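Local coordinates for cobalamin biosynthesis protein CobN (Mycobacterium tuberculosis, PDB 7C6O) that probably serves as the large, catalytic subunit of cobaltochelatase, the ligase that inserts cobalt into the corrin ring during cobalamin biosynthesis, at residues R931-V936 / A963-A968; A551-G556 / R813-R818; A627-L632 / L683-W688. One frame throughout, in Å; residues are numbered along the deposited sequence. Where two conformers were deposited one is given.

Contact 1 of 3, residues R931-V936 / A963-A968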
loop_
_atom_site.group_PDB
_atom_site.type_symbol
_atom_site.label_atom_id
_atom_site.label_comp_id
_atom_site.label_asym_id
_atom_site.label_seq_id
_atom_site.Cartn_x
_atom_site.Cartn_y
_atom_site.Cartn_z
ATOM N N ARG A 931 -12.117 -22.170 -24.492
ATOM C CA ARG A 931 -11.141 -21.370 -25.214
ATOM C C ARG A 931 -9.755 -21.793 -24.750
ATOM O O ARG A 931 -9.626 -22.461 -23.718
ATOM C CB ARG A 931 -11.362 -19.872 -24.964
ATOM C CG ARG A 931 -11.291 -19.495 -23.502
ATOM C CD ARG A 931 -10.606 -18.162 -23.323
ATOM N NE ARG A 931 -10.691 -17.692 -21.945
ATOM C CZ ARG A 931 -9.731 -17.841 -21.038
ATOM N NH1 ARG A 931 -8.596 -18.449 -21.357
ATOM N NH2 ARG A 931 -9.908 -17.375 -19.811
ATOM N N PRO A 932 -8.705 -21.437 -25.491
ATOM C CA PRO A 932 -7.355 -21.809 -25.054
ATOM C C PRO A 932 -6.965 -21.090 -23.775
ATOM O O PRO A 932 -7.430 -19.985 -23.484
ATOM C CB PRO A 932 -6.463 -21.368 -26.222
ATOM C CG PRO A 932 -7.378 -21.215 -27.382
ATOM C CD PRO A 932 -8.691 -20.789 -26.815
ATOM N N ARG A 933 -6.104 -21.744 -22.999
ATOM C CA ARG A 933 -5.405 -21.046 -21.931
ATOM C C ARG A 933 -4.499 -19.989 -22.546
ATOM O O ARG A 933 -3.659 -20.299 -23.398
ATOM C CB ARG A 933 -4.589 -22.029 -21.090
ATOM C CG ARG A 933 -5.397 -23.174 -20.505
ATOM C CD ARG A 933 -4.595 -23.955 -19.475
ATOM N NE ARG A 933 -5.243 -25.219 -19.137
ATOM C CZ ARG A 933 -6.232 -25.344 -18.258
ATOM N NH1 ARG A 933 -6.693 -24.277 -17.617
ATOM N NH2 ARG A 933 -6.764 -26.535 -18.022
ATOM N N ILE A 934 -4.687 -18.740 -22.138
ATOM C CA ILE A 934 -3.920 -17.624 -22.675
ATOM C C ILE A 934 -2.689 -17.419 -21.804
ATOM O O ILE A 934 -2.788 -17.392 -20.573
ATOM C CB ILE A 934 -4.776 -16.346 -22.734
ATOM C CG1 ILE A 934 -6.108 -16.615 -23.447
ATOM C CG2 ILE A 934 -4.012 -15.223 -23.417
ATOM C CD1 ILE A 934 -5.974 -16.993 -24.913
ATOM N N ASP A 935 -1.528 -17.283 -22.439
ATOM C CA ASP A 935 -0.305 -17.003 -21.702
ATOM C C ASP A 935 -0.364 -15.599 -21.108
ATOM O O ASP A 935 -0.982 -14.689 -21.668
ATOM C CB ASP A 935 0.914 -17.145 -22.616
ATOM C CG ASP A 935 2.173 -17.550 -21.864
ATOM O OD1 ASP A 935 2.143 -17.624 -20.619
ATOM O OD2 ASP A 935 3.200 -17.804 -22.527
ATOM N N VAL A 936 0.266 -15.428 -19.950
ATOM C CA VAL A 936 0.277 -14.142 -19.262
ATOM C C VAL A 936 1.691 -13.845 -18.785
ATOM O O VAL A 936 2.319 -14.681 -18.127
ATOM C CB VAL A 936 -0.701 -14.105 -18.069
ATOM C CG1 VAL A 936 -0.662 -12.733 -17.403
ATOM C CG2 VAL A 936 -2.114 -14.440 -18.510
ATOM N N ALA A 963 1.222 -25.024 -17.207
ATOM C CA ALA A 963 2.288 -25.367 -18.141
ATOM C C ALA A 963 2.534 -26.870 -18.168
ATOM O O ALA A 963 2.977 -27.411 -19.187
ATOM C CB ALA A 963 3.573 -24.626 -17.777
ATOM N N ASP A 964 2.229 -27.559 -17.071
ATOM C CA ASP A 964 2.518 -28.979 -16.945
ATOM C C ASP A 964 1.363 -29.872 -17.379
ATOM O O ASP A 964 1.559 -31.085 -17.515
ATOM C CB ASP A 964 2.900 -29.307 -15.498
ATOM C CG ASP A 964 3.989 -30.352 -15.410
ATOM O OD1 ASP A 964 5.087 -30.108 -15.956
ATOM O OD2 ASP A 964 3.752 -31.412 -14.795
ATOM N N LEU A 965 0.174 -29.314 -17.600
ATOM C CA LEU A 965 -0.960 -30.117 -18.037
ATOM C C LEU A 965 -0.739 -30.606 -19.462
ATOM O O LEU A 965 -0.392 -29.823 -20.351
ATOM C CB LEU A 965 -2.251 -29.302 -17.952
ATOM C CG LEU A 965 -2.674 -28.818 -16.564
ATOM C CD1 LEU A 965 -3.896 -27.911 -16.658
ATOM C CD2 LEU A 965 -2.947 -29.993 -15.640
ATOM N N ASP A 966 -0.939 -31.904 -19.683
ATOM C CA ASP A 966 -0.740 -32.496 -21.006
ATOM C C ASP A 966 -1.916 -32.095 -21.888
ATOM O O ASP A 966 -2.938 -32.783 -21.960
ATOM C CB ASP A 966 -0.600 -34.010 -20.909
ATOM C CG ASP A 966 0.093 -34.611 -22.118
ATOM O OD1 ASP A 966 0.167 -33.933 -23.166
ATOM O OD2 ASP A 966 0.567 -35.763 -22.022
ATOM N N GLU A 967 -1.769 -30.959 -22.567
ATOM C CA GLU A 967 -2.806 -30.418 -23.432
ATOM C C GLU A 967 -2.193 -29.989 -24.757
ATOM O O GLU A 967 -0.995 -29.703 -24.851
ATOM C CB GLU A 967 -3.525 -29.232 -22.769
ATOM C CG GLU A 967 -4.306 -29.610 -21.514
ATOM C CD GLU A 967 -4.735 -28.403 -20.698
ATOM O OE1 GLU A 967 -4.234 -27.287 -20.964
ATOM O OE2 GLU A 967 -5.573 -28.573 -19.784
ATOM N N ALA A 968 -3.032 -29.951 -25.787
ATOM C CA ALA A 968 -2.579 -29.559 -27.111
ATOM C C ALA A 968 -2.222 -28.075 -27.142
ATOM O O ALA A 968 -2.704 -27.273 -26.336
ATOM C CB ALA A 968 -3.649 -29.864 -28.159
#

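Contact 2 of 3, residues A551-G556 / R813-R818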
loop_
_atom_site.group_PDB
_atom_site.type_symbol
_atom_site.label_atom_id
_atom_site.label_comp_id
_atom_site.label_asym_id
_atom_site.label_seq_id
_atom_site.Cartn_x
_atom_site.Cartn_y
_atom_site.Cartn_z
ATOM N N ALA A 551 8.625 15.957 15.777
ATOM C CA ALA A 551 7.923 15.121 14.814
ATOM C C ALA A 551 8.085 15.707 13.419
ATOM O O ALA A 551 8.336 16.904 13.248
ATOM C CB ALA A 551 6.436 14.985 15.159
ATOM N N VAL A 552 7.931 14.840 12.424
ATOM C CA VAL A 552 7.919 15.223 11.019
ATOM C C VAL A 552 6.500 15.052 10.497
ATOM O O VAL A 552 5.857 14.025 10.752
ATOM C CB VAL A 552 8.910 14.380 10.194
ATOM C CG1 VAL A 552 8.833 14.754 8.716
ATOM C CG2 VAL A 552 10.325 14.549 10.726
ATOM N N VAL A 553 6.007 16.061 9.786
ATOM C CA VAL A 553 4.753 15.975 9.048
ATOM C C VAL A 553 5.093 16.054 7.567
ATOM O O VAL A 553 5.640 17.062 7.104
ATOM C CB VAL A 553 3.770 17.087 9.448
ATOM C CG1 VAL A 553 2.483 16.977 8.632
ATOM C CG2 VAL A 553 3.467 17.034 10.941
ATOM N N HIS A 554 4.785 14.997 6.823
ATOM C CA HIS A 554 4.953 15.006 5.375
ATOM C C HIS A 554 3.601 15.211 4.709
ATOM O O HIS A 554 2.649 14.477 4.990
ATOM C CB HIS A 554 5.592 13.716 4.865
ATOM C CG HIS A 554 6.100 13.832 3.462
ATOM N ND1 HIS A 554 7.436 13.994 3.166
ATOM C CD2 HIS A 554 5.446 13.854 2.276
ATOM C CE1 HIS A 554 7.586 14.091 1.856
ATOM N NE2 HIS A 554 6.393 14.011 1.294
ATOM N N LEU A 555 3.526 16.188 3.810
ATOM C CA LEU A 555 2.249 16.636 3.262
ATOM C C LEU A 555 1.923 15.900 1.964
ATOM O O LEU A 555 2.506 16.183 0.913
ATOM C CB LEU A 555 2.270 18.146 3.044
ATOM C CG LEU A 555 2.049 18.931 4.335
ATOM C CD1 LEU A 555 1.975 20.420 4.055
ATOM C CD2 LEU A 555 0.788 18.442 5.032
ATOM N N GLY A 556 0.982 14.961 2.040
ATOM C CA GLY A 556 0.357 14.407 0.858
ATOM C C GLY A 556 1.128 13.263 0.218
ATOM O O GLY A 556 2.309 13.021 0.481
ATOM N N ARG A 813 -3.782 15.877 17.027
ATOM C CA ARG A 813 -3.780 14.788 18.001
ATOM C C ARG A 813 -2.543 13.916 17.842
ATOM O O ARG A 813 -1.935 13.497 18.835
ATOM C CB ARG A 813 -5.048 13.939 17.861
ATOM C CG ARG A 813 -6.339 14.646 18.255
ATOM C CD ARG A 813 -7.517 13.668 18.343
ATOM N NE ARG A 813 -7.355 12.693 19.422
ATOM C CZ ARG A 813 -7.199 11.383 19.241
ATOM N NH1 ARG A 813 -7.200 10.871 18.017
ATOM N NH2 ARG A 813 -7.053 10.580 20.287
ATOM N N ALA A 814 -2.155 13.630 16.596
ATOM C CA ALA A 814 -0.971 12.813 16.359
ATOM C C ALA A 814 0.291 13.521 16.832
ATOM O O ALA A 814 1.191 12.885 17.394
ATOM C CB ALA A 814 -0.868 12.457 14.876
ATOM N N LEU A 815 0.372 14.839 16.616
ATOM C CA LEU A 815 1.492 15.618 17.132
ATOM C C LEU A 815 1.530 15.615 18.651
ATOM O O LEU A 815 2.587 15.875 19.237
ATOM C CB LEU A 815 1.414 17.054 16.615
ATOM C CG LEU A 815 1.797 17.281 15.153
ATOM C CD1 LEU A 815 1.330 18.650 14.682
ATOM C CD2 LEU A 815 3.302 17.139 14.978
ATOM N N ASP A 816 0.399 15.332 19.294
ATOM C CA ASP A 816 0.295 15.215 20.740
ATOM C C ASP A 816 0.495 13.788 21.228
ATOM O O ASP A 816 0.319 13.525 22.420
ATOM C CB ASP A 816 -1.067 15.727 21.206
ATOM C CG ASP A 816 -0.952 16.877 22.171
ATOM O OD1 ASP A 816 -0.645 17.999 21.719
ATOM O OD2 ASP A 816 -1.166 16.654 23.382
ATOM N N GLY A 817 0.839 12.865 20.335
ATOM C CA GLY A 817 1.065 11.491 20.736
ATOM C C GLY A 817 -0.176 10.750 21.176
ATOM O O GLY A 817 -0.087 9.849 22.015
ATOM N N ARG A 818 -1.337 11.106 20.643
ATOM C CA ARG A 818 -2.559 10.393 20.974
ATOM C C ARG A 818 -2.783 9.254 19.987
ATOM O O ARG A 818 -2.161 9.190 18.924
ATOM C CB ARG A 818 -3.749 11.351 20.979
ATOM C CG ARG A 818 -3.526 12.546 21.891
ATOM C CD ARG A 818 -4.828 13.161 22.359
ATOM N NE ARG A 818 -4.608 14.186 23.376
ATOM C CZ ARG A 818 -4.702 13.974 24.685
ATOM N NH1 ARG A 818 -5.016 12.770 25.147
ATOM N NH2 ARG A 818 -4.485 14.969 25.536
#

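Contact 3 of 3, residues A627-L632 / L683-W688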
loop_
_atom_site.group_PDB
_atom_site.type_symbol
_atom_site.label_atom_id
_atom_site.label_comp_id
_atom_site.label_asym_id
_atom_site.label_seq_id
_atom_site.Cartn_x
_atom_site.Cartn_y
_atom_site.Cartn_z
ATOM N N ALA A 627 -21.099 19.189 -27.292
ATOM C CA ALA A 627 -22.478 19.574 -27.014
ATOM C C ALA A 627 -23.260 19.791 -28.304
ATOM O O ALA A 627 -24.446 19.448 -28.383
ATOM C CB ALA A 627 -22.506 20.830 -26.143
ATOM N N ARG A 628 -22.614 20.359 -29.327
ATOM C CA ARG A 628 -23.281 20.534 -30.616
ATOM C C ARG A 628 -23.639 19.188 -31.233
ATOM O O ARG A 628 -24.713 19.034 -31.827
ATOM C CB ARG A 628 -22.390 21.339 -31.564
ATOM C CG ARG A 628 -23.131 21.914 -32.776
ATOM C CD ARG A 628 -22.161 22.402 -33.848
ATOM N NE ARG A 628 -21.029 23.131 -33.284
ATOM C CZ ARG A 628 -21.056 24.422 -32.963
ATOM N NH1 ARG A 628 -22.158 25.133 -33.153
ATOM N NH2 ARG A 628 -19.977 25.000 -32.454
ATOM N N LEU A 629 -22.750 18.198 -31.103
ATOM C CA LEU A 629 -23.039 16.865 -31.626
ATOM C C LEU A 629 -24.244 16.252 -30.928
ATOM O O LEU A 629 -25.091 15.620 -31.570
ATOM C CB LEU A 629 -21.813 15.965 -31.470
ATOM C CG LEU A 629 -21.988 14.500 -31.872
ATOM C CD1 LEU A 629 -22.361 14.387 -33.342
ATOM C CD2 LEU A 629 -20.717 13.722 -31.575
ATOM N N GLU A 630 -24.324 16.420 -29.607
ATOM C CA GLU A 630 -25.497 15.990 -28.854
ATOM C C GLU A 630 -26.780 16.545 -29.463
ATOM O O GLU A 630 -27.770 15.820 -29.620
ATOM C CB GLU A 630 -25.342 16.440 -27.401
ATOM C CG GLU A 630 -26.322 15.860 -26.410
ATOM C CD GLU A 630 -25.916 16.177 -24.981
ATOM O OE1 GLU A 630 -25.290 17.237 -24.762
ATOM O OE2 GLU A 630 -26.200 15.361 -24.082
ATOM N N GLN A 631 -26.769 17.826 -29.834
ATOM C CA GLN A 631 -27.955 18.444 -30.419
ATOM C C GLN A 631 -28.286 17.832 -31.776
ATOM O O GLN A 631 -29.460 17.598 -32.089
ATOM C CB GLN A 631 -27.744 19.952 -30.546
ATOM C CG GLN A 631 -27.341 20.634 -29.244
ATOM C CD GLN A 631 -26.844 22.055 -29.449
ATOM O OE1 GLN A 631 -26.880 22.587 -30.560
ATOM N NE2 GLN A 631 -26.373 22.676 -28.373
ATOM N N LEU A 632 -27.265 17.567 -32.596
ATOM C CA LEU A 632 -27.516 16.986 -33.912
ATOM C C LEU A 632 -28.010 15.548 -33.800
ATOM O O LEU A 632 -28.847 15.112 -34.601
ATOM C CB LEU A 632 -26.256 17.058 -34.774
ATOM C CG LEU A 632 -25.804 18.454 -35.213
ATOM C CD1 LEU A 632 -24.585 18.364 -36.123
ATOM C CD2 LEU A 632 -26.937 19.194 -35.902
ATOM N N LEU A 683 -25.136 4.845 -33.330
ATOM C CA LEU A 683 -25.350 4.160 -32.061
ATOM C C LEU A 683 -24.055 4.057 -31.271
ATOM O O LEU A 683 -24.071 4.139 -30.037
ATOM C CB LEU A 683 -25.945 2.770 -32.298
ATOM C CG LEU A 683 -27.310 2.735 -32.986
ATOM C CD1 LEU A 683 -27.830 1.307 -33.057
ATOM C CD2 LEU A 683 -28.304 3.637 -32.271
ATOM N N HIS A 684 -22.926 3.884 -31.964
ATOM C CA HIS A 684 -21.627 3.905 -31.300
ATOM C C HIS A 684 -21.289 5.308 -30.807
ATOM O O HIS A 684 -20.748 5.472 -29.707
ATOM C CB HIS A 684 -20.558 3.380 -32.261
ATOM C CG HIS A 684 -19.151 3.644 -31.820
ATOM N ND1 HIS A 684 -18.637 3.168 -30.634
ATOM C CD2 HIS A 684 -18.143 4.321 -32.421
ATOM C CE1 HIS A 684 -17.377 3.548 -30.517
ATOM N NE2 HIS A 684 -17.052 4.250 -31.589
ATOM N N VAL A 685 -21.608 6.329 -31.604
ATOM C CA VAL A 685 -21.398 7.711 -31.178
ATOM C C VAL A 685 -22.250 8.023 -29.954
ATOM O O VAL A 685 -21.798 8.700 -29.021
ATOM C CB VAL A 685 -21.698 8.678 -32.338
ATOM C CG1 VAL A 685 -21.510 10.125 -31.896
ATOM C CG2 VAL A 685 -20.814 8.363 -33.529
ATOM N N ASP A 686 -23.495 7.535 -29.944
ATOM C CA ASP A 686 -24.383 7.713 -28.796
ATOM C C ASP A 686 -23.742 7.206 -27.512
ATOM O O ASP A 686 -23.736 7.899 -26.488
ATOM C CB ASP A 686 -25.703 6.978 -29.041
ATOM C CG ASP A 686 -26.815 7.898 -29.494
ATOM O OD1 ASP A 686 -26.818 9.078 -29.086
ATOM O OD2 ASP A 686 -27.694 7.431 -30.250
ATOM N N GLY A 687 -23.215 5.980 -27.544
ATOM C CA GLY A 687 -22.588 5.426 -26.357
ATOM C C GLY A 687 -21.336 6.180 -25.955
ATOM O O GLY A 687 -21.092 6.405 -24.766
ATOM N N TRP A 688 -20.529 6.584 -26.939
ATOM C CA TRP A 688 -19.309 7.331 -26.646
ATOM C C TRP A 688 -19.631 8.679 -26.019
ATOM O O TRP A 688 -19.060 9.052 -24.987
ATOM C CB TRP A 688 -18.486 7.514 -27.922
ATOM C CG TRP A 688 -17.410 8.555 -27.803
ATOM C CD1 TRP A 688 -16.227 8.438 -27.129
ATOM C CD2 TRP A 688 -17.414 9.869 -28.379
ATOM N NE1 TRP A 688 -15.498 9.599 -27.247
ATOM C CE2 TRP A 688 -16.203 10.491 -28.009
ATOM C CE3 TRP A 688 -18.324 10.579 -29.170
ATOM C CZ2 TRP A 688 -15.881 11.790 -28.405
ATOM C CZ3 TRP A 688 -18.002 11.868 -29.561
ATOM C CH2 TRP A 688 -16.789 12.459 -29.179
#

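Contact 1 of 3, residues R931-V936 / A963-A968
R933 and E967 meet through a paired, side-on salt bridge, a compact illustration of how one arginine can tie together two loops of a fold. The guanidinium offers NE and NH2 to the two carboxylate oxygens: R933 NE reaches E967 OE1 at 2.9 Å, and R933 NH2 reaches E967 OE2 at 2.9 Å. Both N-H bonds point nearly straight at their acceptors (162° and 165°), and each oxygen receives on its syn lone pair. The two planes lie 6° apart, so the groups form one almost flat unit that resists rotation about the last bonds of either chain. With the carboxylate along one edge, the charge of the buried guanidinium is probably well compensated. R933 gets there by running extended from CG to NE, its CG anti to the carbonyl carbon; E967 is likewise stretched beyond CG, and the two side chains cross at about a right angle.

The link closes over strand 935-940 and the two helices after it, 942-947 and 949-963. It joins the loop between helices 949-963 and 973-985 to the residues leading into strand 935-940, and the chain then goes on through helix 973-985 to strand 995-997, the parallel neighbour of 935-940 in a mixed sheet.

L965 supplies the apolar side of the arrangement. Its CD1 methyl rests over one face of the guanidinium, 3.5 Å from R933 NH2 and 3.8 Å from R933 CZ, while the carboxylate occupies the edge. Further bonds fix the same groups from outside: R933 NH2 also donates to the carbonyl oxygen of M924, R933 NH1 to that of L905, and E967 OE1 additionally accepts from N972 ND2.

Contact 2 of 3, residues A551-G556 / R813-R818
This is a buried, wholly apolar contact between a strand and the end of a helix that lies far away in sequence. Strand 551-555 belongs to a mixed sheet, where it runs parallel to strands 369-373 and 586-591 on its two sides; helix 807-815 brings its last turn against this sheet. The general lesson is how much one branched side chain can do where a helix meets a sheet: L815 alone makes the contact between residues 551-556 and 813-818.

Alternation along the strand selects the partners. The CB atoms of A551 and V553 are directed at the helix end, whereas V552 between them turns its side chain the other way. The first bond of the L815 side chain does not aim at the strand, but with CG anti to the carbonyl carbon (chi1 -75°) the branch swings CD2 in to it. The backbones come close, A551 CA and L815 CA being 6.9 Å apart, where the strand offers only the small CB of A551. V553 and L815 cross at about a right angle, and V553 presents CG2, the methyl anti to its own carbonyl carbon. I587 of the adjoining strand touches both L815 and A814, and Y407 from a loop also packs on L815.

Beyond L815 the chain leaves the helix through a Schellman motif. G817 has the positive phi, 69°, and two backbone bonds return to the last turn: R818 N to R813 O at 3.1 Å, and G817 N to A814 O at 3.0 Å. The carbonyl oxygens of D816 and G817 accept from R360.

Within 813-818 the strand touches a single methyl, L815 CD2, which lies 3.8 Å from A551 CB and 4.0 Å from V553 CG2.

Contact 3 of 3, residues A627-L632 / L683-W688
L629 reaches across from helix 624-642 to V685 and W688 on helix 675-694, an example of helix-helix packing in which one leucine serves two positions of the facing helix. The closest CA atoms, those of L629 and V685, are 9.3 Å apart, an ordinary spacing for helices that meet through their side chains.

From the backbone, CB of L629 heads toward the other helix but touches nothing on it. CG follows, placed anti to the backbone N (chi1 175°), which extends the side chain outward; it too only carries the branch. At the fork the two methyls differ. CD1 makes no close approach to the facing segment, whereas CD2 meets both partners. The first is V685 CG1, 3.7 Å from L629 CD2; that methyl stands anti to the valine's own N, and the two side chains cross obliquely.

V685 and W688 are three residues apart, about one helical turn, so they flank the same approach. Around them M663 touches both L629 and W688, and L657 of helix 647-660 also packs on L629, so intervening helices help enclose the leucine. The second partner is met at an edge: L629 CD2 lies close to the plane of the W688 indole, 3.9 Å from W688 CZ3 on its six-membered ring.

In the fold
The three contacts are dispersed through one chain, all in the part that belongs to the CobN/magnesium chelatase family, and none touches another. Centres of contacts 1 and 2 are 52 Å apart, on opposite sides of the chain's centre; contact 3 lies 43 Å from contact 1 and 50 Å from contact 2, centre to centre. They share no sheet or helix: contact 2 uses the sheet containing strand 551-555, contact 1 a separate mixed sheet containing strand 935-940, and contact 3 is entirely helical. Along the chain, contact 3 is nested in the long excursion closed by contact 2, and contact 1 follows both. Contact 2 thus joins distant parts of the sequence, while contacts 1 and 3 close shorter spans.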